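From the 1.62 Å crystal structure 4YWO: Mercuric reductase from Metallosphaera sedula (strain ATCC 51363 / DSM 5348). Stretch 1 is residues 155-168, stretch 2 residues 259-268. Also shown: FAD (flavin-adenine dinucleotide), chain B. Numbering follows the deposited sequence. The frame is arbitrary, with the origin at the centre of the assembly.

Stretch 1 (155-168) GLDKVGFWTNREAL
Stretch 2, residues 259-268: DEILLATGRK

The apolar centre of this contact is Leu-263 against Phe-161. Leu-263 points its CA-to-CB bond toward stretch 1 and, with chi1 m and chi2 t, lays CD1 over one face of the Phe-161 ring, 3.6 Å from the ring centroid and 3.3 Å from Phe-161 CD1, a CH-pi contact. Phe-161 (chi1 p, chi2 81°) leaves sideways from a very extended backbone, phi/psi -165/169, and its CB lies 4.3 Å from CG2 of Ile-261 (chi1 m, chi2 t). Leu-156, on the short helix 156-159, extends this patch: chi1 t and chi2 p bring its CD2 to 4.2 Å from Leu-263 CD2. Gly-160 leaves that helix with phi 88°, a positive value that favours glycine, and the chain runs on into Phe-161.

A single beta bridge sets the register, pairing Trp-162 with Leu-262 at 4.7 Å between their CA atoms; Phe-161 lies nearest Ile-261 and Thr-163 nearest Leu-263, so the segments run parallel. Trp-162 N donates to Ile-261 O (2.8 Å, 171°), and Leu-263 N donates to Trp-162 O (2.9 Å, 165°). Both bonds are nearly straight, and Trp-162 (phi/psi -104/150) uses both its backbone groups on the strand 260-263.

Beside the bridge, buried Leu-262 (chi1 t, chi2 p) sends CD1 to 4.2 Å from Trp-162 CB and 3.9 Å from Ala-167 CB; the small alanine, on the helix starting at Asn-164, meets the leucine with a single methyl. The Trp-162 indole (chi1 m, chi2 -6°) receives Glu-260 over one face, with Glu-260 CG 3.5 Å from the centroid of the five-membered ring. Glu-260 thus contributes its aliphatic portion to packing, while its OE2 accepts from Ile-261 N at 2.9 Å.

Thr-163 turns its CB away from stretch 2 and N-caps the following helix. Its OG1 accepts a weak bond from Arg-165 N (3.4 Å) and donates to Glu-166 OE1 (2.8 Å), which also accepts from Thr-163 N at 2.8 Å.

At the polar edge, water does the joining. One water accepts from Asn-164 N (3.0 Å) and donates to Leu-263 O (2.6 Å). Asn-164 (chi1 p) offers both an acceptor and a donor: a second water donates to its OD1 (2.8 Å), a third accepts from its ND2 (3.2 Å), and each accepts from Arg-267 NH1 at 3.0 Å. The arginine, with chi1 through chi3 all m, presents one guanidinium face to the flavin methyl, FAD C8M lying 3.6 Å from Arg-267 NH1.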

# COMPACT_ATOMS: atom_id res chain seq x y z
N GLY A 155 6.10 -36.67 -25.45
CA GLY A 155 6.21 -35.83 -26.61
C GLY A 155 6.72 -34.40 -26.29
O GLY A 155 7.13 -33.66 -27.17
N LEU A 156 6.63 -34.03 -25.01
CA LEU A 156 6.97 -32.67 -24.55
C LEU A 156 8.40 -32.30 -24.76
O LEU A 156 8.71 -31.21 -25.26
CB LEU A 156 6.62 -32.52 -23.06
CG LEU A 156 6.95 -31.11 -22.46
CD1 LEU A 156 6.07 -30.10 -23.12
CD2 LEU A 156 6.76 -31.12 -20.93
N ASP A 157 9.33 -33.19 -24.46
CA ASP A 157 10.70 -32.83 -24.68
C ASP A 157 11.03 -32.73 -26.13
O ASP A 157 11.75 -31.86 -26.52
CB ASP A 157 11.62 -33.79 -23.95
CG ASP A 157 11.36 -33.78 -22.45
OD1 ASP A 157 11.77 -32.81 -21.75
OD2 ASP A 157 10.69 -34.71 -21.97
N LYS A 158 10.45 -33.57 -26.97
CA LYS A 158 10.75 -33.53 -28.40
C LYS A 158 10.13 -32.33 -29.09
O LYS A 158 10.75 -31.68 -29.92
CB LYS A 158 10.25 -34.87 -29.03
CG LYS A 158 10.06 -34.90 -30.54
CD LYS A 158 10.00 -36.35 -31.08
CE LYS A 158 8.92 -37.24 -30.42
NZ LYS A 158 7.56 -36.65 -30.54
N VAL A 159 8.92 -31.98 -28.71
CA VAL A 159 8.25 -30.78 -29.24
C VAL A 159 8.82 -29.44 -28.71
O VAL A 159 8.88 -28.46 -29.45
CB VAL A 159 6.73 -30.92 -28.99
CG1 VAL A 159 5.99 -29.65 -29.31
CG2 VAL A 159 6.11 -32.09 -29.80
N GLY A 160 9.30 -29.46 -27.48
CA GLY A 160 10.03 -28.29 -26.88
C GLY A 160 8.98 -27.36 -26.22
O GLY A 160 7.78 -27.44 -26.45
N PHE A 161 9.50 -26.48 -25.37
CA PHE A 161 8.58 -25.64 -24.52
C PHE A 161 9.45 -24.50 -23.97
O PHE A 161 10.65 -24.45 -24.08
CB PHE A 161 7.99 -26.48 -23.39
CG PHE A 161 9.00 -27.17 -22.54
CD1 PHE A 161 9.68 -26.56 -21.51
CD2 PHE A 161 9.41 -28.49 -22.84
CE1 PHE A 161 10.71 -27.18 -20.80
CE2 PHE A 161 10.40 -29.13 -22.11
CZ PHE A 161 11.09 -28.51 -21.10
N TRP A 162 8.76 -23.52 -23.38
CA TRP A 162 9.34 -22.43 -22.68
C TRP A 162 9.17 -22.70 -21.17
O TRP A 162 8.18 -23.30 -20.73
CB TRP A 162 8.71 -21.12 -23.01
CG TRP A 162 9.04 -20.57 -24.32
CD1 TRP A 162 9.95 -21.06 -25.23
CD2 TRP A 162 8.53 -19.35 -24.87
NE1 TRP A 162 10.01 -20.21 -26.34
CE2 TRP A 162 9.14 -19.17 -26.13
CE3 TRP A 162 7.59 -18.42 -24.43
CZ2 TRP A 162 8.83 -18.09 -26.94
CZ3 TRP A 162 7.26 -17.37 -25.29
CH2 TRP A 162 7.92 -17.19 -26.48
N THR A 163 10.14 -22.18 -20.44
CA THR A 163 10.01 -21.99 -19.01
C THR A 163 9.98 -20.47 -18.78
O THR A 163 9.99 -19.67 -19.72
CB THR A 163 11.12 -22.58 -18.18
OG1 THR A 163 12.35 -21.90 -18.42
CG2 THR A 163 11.28 -24.06 -18.46
N ASN A 164 9.98 -20.04 -17.50
CA ASN A 164 10.11 -18.60 -17.25
C ASN A 164 11.23 -17.87 -17.95
O ASN A 164 11.06 -16.71 -18.36
CB ASN A 164 10.16 -18.38 -15.69
CG ASN A 164 11.35 -19.09 -15.04
OD1 ASN A 164 11.40 -20.31 -14.99
ND2 ASN A 164 12.41 -18.34 -14.66
N ARG A 165 12.39 -18.52 -18.08
CA ARG A 165 13.53 -17.92 -18.67
C ARG A 165 13.20 -17.48 -20.09
O ARG A 165 13.48 -16.36 -20.48
CB ARG A 165 14.71 -18.92 -18.69
CG ARG A 165 15.91 -18.34 -19.27
CD ARG A 165 17.07 -19.36 -19.31
NE ARG A 165 17.38 -19.84 -17.98
CZ ARG A 165 18.18 -19.20 -17.10
NH1 ARG A 165 18.77 -18.04 -17.41
NH2 ARG A 165 18.39 -19.72 -15.90
N GLU A 166 12.64 -18.37 -20.86
CA GLU A 166 12.33 -18.03 -22.24
C GLU A 166 11.18 -17.12 -22.37
O GLU A 166 11.15 -16.31 -23.28
CB GLU A 166 12.08 -19.32 -23.03
CG GLU A 166 13.30 -20.20 -23.13
CD GLU A 166 13.61 -21.06 -21.93
OE1 GLU A 166 12.77 -21.42 -21.12
OE2 GLU A 166 14.80 -21.27 -21.67
N ALA A 167 10.15 -17.26 -21.49
CA ALA A 167 8.96 -16.38 -21.57
C ALA A 167 9.34 -14.92 -21.25
O ALA A 167 8.68 -13.98 -21.72
CB ALA A 167 7.83 -16.90 -20.64
N LEU A 168 10.40 -14.72 -20.45
CA LEU A 168 10.90 -13.37 -20.18
C LEU A 168 11.85 -12.76 -21.23
O LEU A 168 12.08 -11.56 -21.26
CB LEU A 168 11.46 -13.30 -18.78
CG LEU A 168 10.47 -13.55 -17.63
CD1 LEU A 168 11.15 -13.84 -16.29
CD2 LEU A 168 9.47 -12.39 -17.55
N ASP A 259 1.02 -21.73 -30.61
CA ASP A 259 2.36 -21.50 -31.11
C ASP A 259 3.47 -21.97 -30.18
O ASP A 259 4.54 -22.38 -30.61
CB ASP A 259 2.65 -20.02 -31.43
CG ASP A 259 1.86 -19.49 -32.57
OD1 ASP A 259 1.39 -20.36 -33.36
OD2 ASP A 259 1.65 -18.23 -32.66
N GLU A 260 3.22 -21.86 -28.83
CA GLU A 260 4.19 -22.18 -27.91
C GLU A 260 3.48 -22.73 -26.65
O GLU A 260 2.29 -22.50 -26.46
CB GLU A 260 4.98 -20.90 -27.59
CG GLU A 260 6.28 -21.11 -26.81
CD GLU A 260 7.10 -22.25 -27.40
OE1 GLU A 260 7.88 -21.98 -28.36
OE2 GLU A 260 6.97 -23.41 -26.93
N ILE A 261 4.25 -23.46 -25.87
CA ILE A 261 3.88 -24.04 -24.59
C ILE A 261 4.78 -23.44 -23.49
O ILE A 261 5.99 -23.34 -23.64
CB ILE A 261 4.00 -25.56 -24.59
CG1 ILE A 261 2.96 -26.16 -25.55
CG2 ILE A 261 3.75 -26.12 -23.23
CD1 ILE A 261 3.43 -27.63 -25.85
N LEU A 262 4.14 -22.99 -22.40
CA LEU A 262 4.87 -22.44 -21.25
C LEU A 262 4.59 -23.36 -20.06
O LEU A 262 3.41 -23.58 -19.69
CB LEU A 262 4.45 -20.97 -20.87
CG LEU A 262 5.01 -20.53 -19.53
CD1 LEU A 262 6.51 -20.38 -19.51
CD2 LEU A 262 4.27 -19.23 -19.28
N LEU A 263 5.62 -23.97 -19.51
CA LEU A 263 5.53 -24.74 -18.27
C LEU A 263 5.51 -23.78 -17.05
O LEU A 263 6.43 -22.96 -16.91
CB LEU A 263 6.69 -25.65 -18.08
CG LEU A 263 6.80 -26.70 -19.14
CD1 LEU A 263 8.03 -27.57 -18.79
CD2 LEU A 263 5.52 -27.49 -19.31
N ALA A 264 4.47 -23.90 -16.25
CA ALA A 264 4.31 -23.16 -14.99
C ALA A 264 3.77 -24.11 -13.93
O ALA A 264 2.79 -23.84 -13.25
CB ALA A 264 3.40 -22.00 -15.24
N THR A 265 4.41 -25.29 -13.86
CA THR A 265 3.94 -26.44 -13.04
C THR A 265 4.82 -26.57 -11.80
O THR A 265 4.78 -27.59 -11.16
CB THR A 265 4.08 -27.78 -13.82
OG1 THR A 265 5.39 -27.87 -14.43
CG2 THR A 265 3.12 -27.81 -14.91
N GLY A 266 5.54 -25.53 -11.45
CA GLY A 266 6.24 -25.55 -10.19
C GLY A 266 7.76 -25.57 -10.35
O GLY A 266 8.27 -25.51 -11.47
N ARG A 267 8.47 -25.71 -9.21
CA ARG A 267 9.89 -25.67 -9.16
C ARG A 267 10.40 -26.81 -8.25
O ARG A 267 9.74 -27.14 -7.31
CB ARG A 267 10.39 -24.43 -8.47
CG ARG A 267 9.76 -23.09 -8.80
CD ARG A 267 10.43 -22.47 -9.94
NE ARG A 267 11.83 -22.02 -9.65
CZ ARG A 267 12.67 -21.59 -10.57
NH1 ARG A 267 12.27 -21.42 -11.83
NH2 ARG A 267 13.89 -21.25 -10.22
N LYS A 268 11.54 -27.33 -8.62
CA LYS A 268 12.24 -28.45 -7.95
C LYS A 268 13.47 -27.89 -7.25
O LYS A 268 14.31 -27.29 -7.88
CB LYS A 268 12.65 -29.48 -8.98
CG LYS A 268 13.29 -30.67 -8.31
CD LYS A 268 13.57 -31.75 -9.30
CE LYS A 268 14.08 -33.01 -8.61
NZ LYS A 268 14.62 -33.97 -9.63
PA FAD B . 18.66 -18.99 -6.12
O1A FAD B . 18.69 -17.48 -6.22
O2A FAD B . 18.33 -19.82 -7.33
O5B FAD B . 20.08 -19.48 -5.54
C5B FAD B . 20.81 -20.52 -6.19
C4B FAD B . 22.08 -19.94 -6.79
O4B FAD B . 23.21 -20.70 -6.35
C3B FAD B . 22.05 -20.00 -8.31
O3B FAD B . 22.16 -18.68 -8.86
C2B FAD B . 23.24 -20.84 -8.73
O2B FAD B . 24.13 -20.06 -9.55
C1B FAD B . 23.95 -21.25 -7.45
N9A FAD B . 23.98 -22.73 -7.34
C8A FAD B . 22.91 -23.55 -7.45
N7A FAD B . 23.27 -24.85 -7.31
C5A FAD B . 24.60 -24.87 -7.09
C6A FAD B . 25.63 -25.92 -6.86
N6A FAD B . 25.29 -27.23 -6.82
N1A FAD B . 26.91 -25.52 -6.68
C2A FAD B . 27.25 -24.22 -6.71
N3A FAD B . 26.38 -23.22 -6.92
C4A FAD B . 25.06 -23.48 -7.12
N1 FAD B . 9.61 -14.19 -5.28
C2 FAD B . 9.07 -13.08 -4.71
O2 FAD B . 9.19 -12.93 -3.48
N3 FAD B . 8.42 -12.14 -5.42
C4 FAD B . 8.26 -12.22 -6.74
O4 FAD B . 7.65 -11.33 -7.37
C4X FAD B . 8.81 -13.41 -7.45
N5 FAD B . 8.69 -13.57 -8.78
C5X FAD B . 9.20 -14.66 -9.40
C6 FAD B . 9.06 -14.81 -10.77
C7 FAD B . 9.59 -15.92 -11.41
C7M FAD B . 9.44 -16.08 -12.90
C8 FAD B . 10.31 -16.96 -10.63
C8M FAD B . 10.88 -18.17 -11.32
C9 FAD B . 10.45 -16.82 -9.25
C9A FAD B . 9.92 -15.70 -8.61
N10 FAD B . 10.06 -15.55 -7.22
C10 FAD B . 9.51 -14.41 -6.61
C1' FAD B . 10.76 -16.56 -6.42
C2' FAD B . 12.16 -16.06 -6.08
O2' FAD B . 12.82 -15.64 -7.28
C3' FAD B . 12.98 -17.15 -5.40
O3' FAD B . 12.25 -17.68 -4.29
C4' FAD B . 14.32 -16.60 -4.91
O4' FAD B . 15.13 -16.25 -6.04
C5' FAD B . 15.05 -17.63 -4.06
O5' FAD B . 16.45 -17.35 -4.08
P FAD B . 17.51 -18.47 -3.62
O1P FAD B . 18.84 -17.80 -3.38
O2P FAD B . 16.88 -19.30 -2.53
O3P FAD B . 17.64 -19.39 -4.94
O HOH W 1 14.57 -20.33 -13.51
O HOH W 2 8.56 -22.01 -15.70
O HOH W 3 9.65 -21.76 -13.30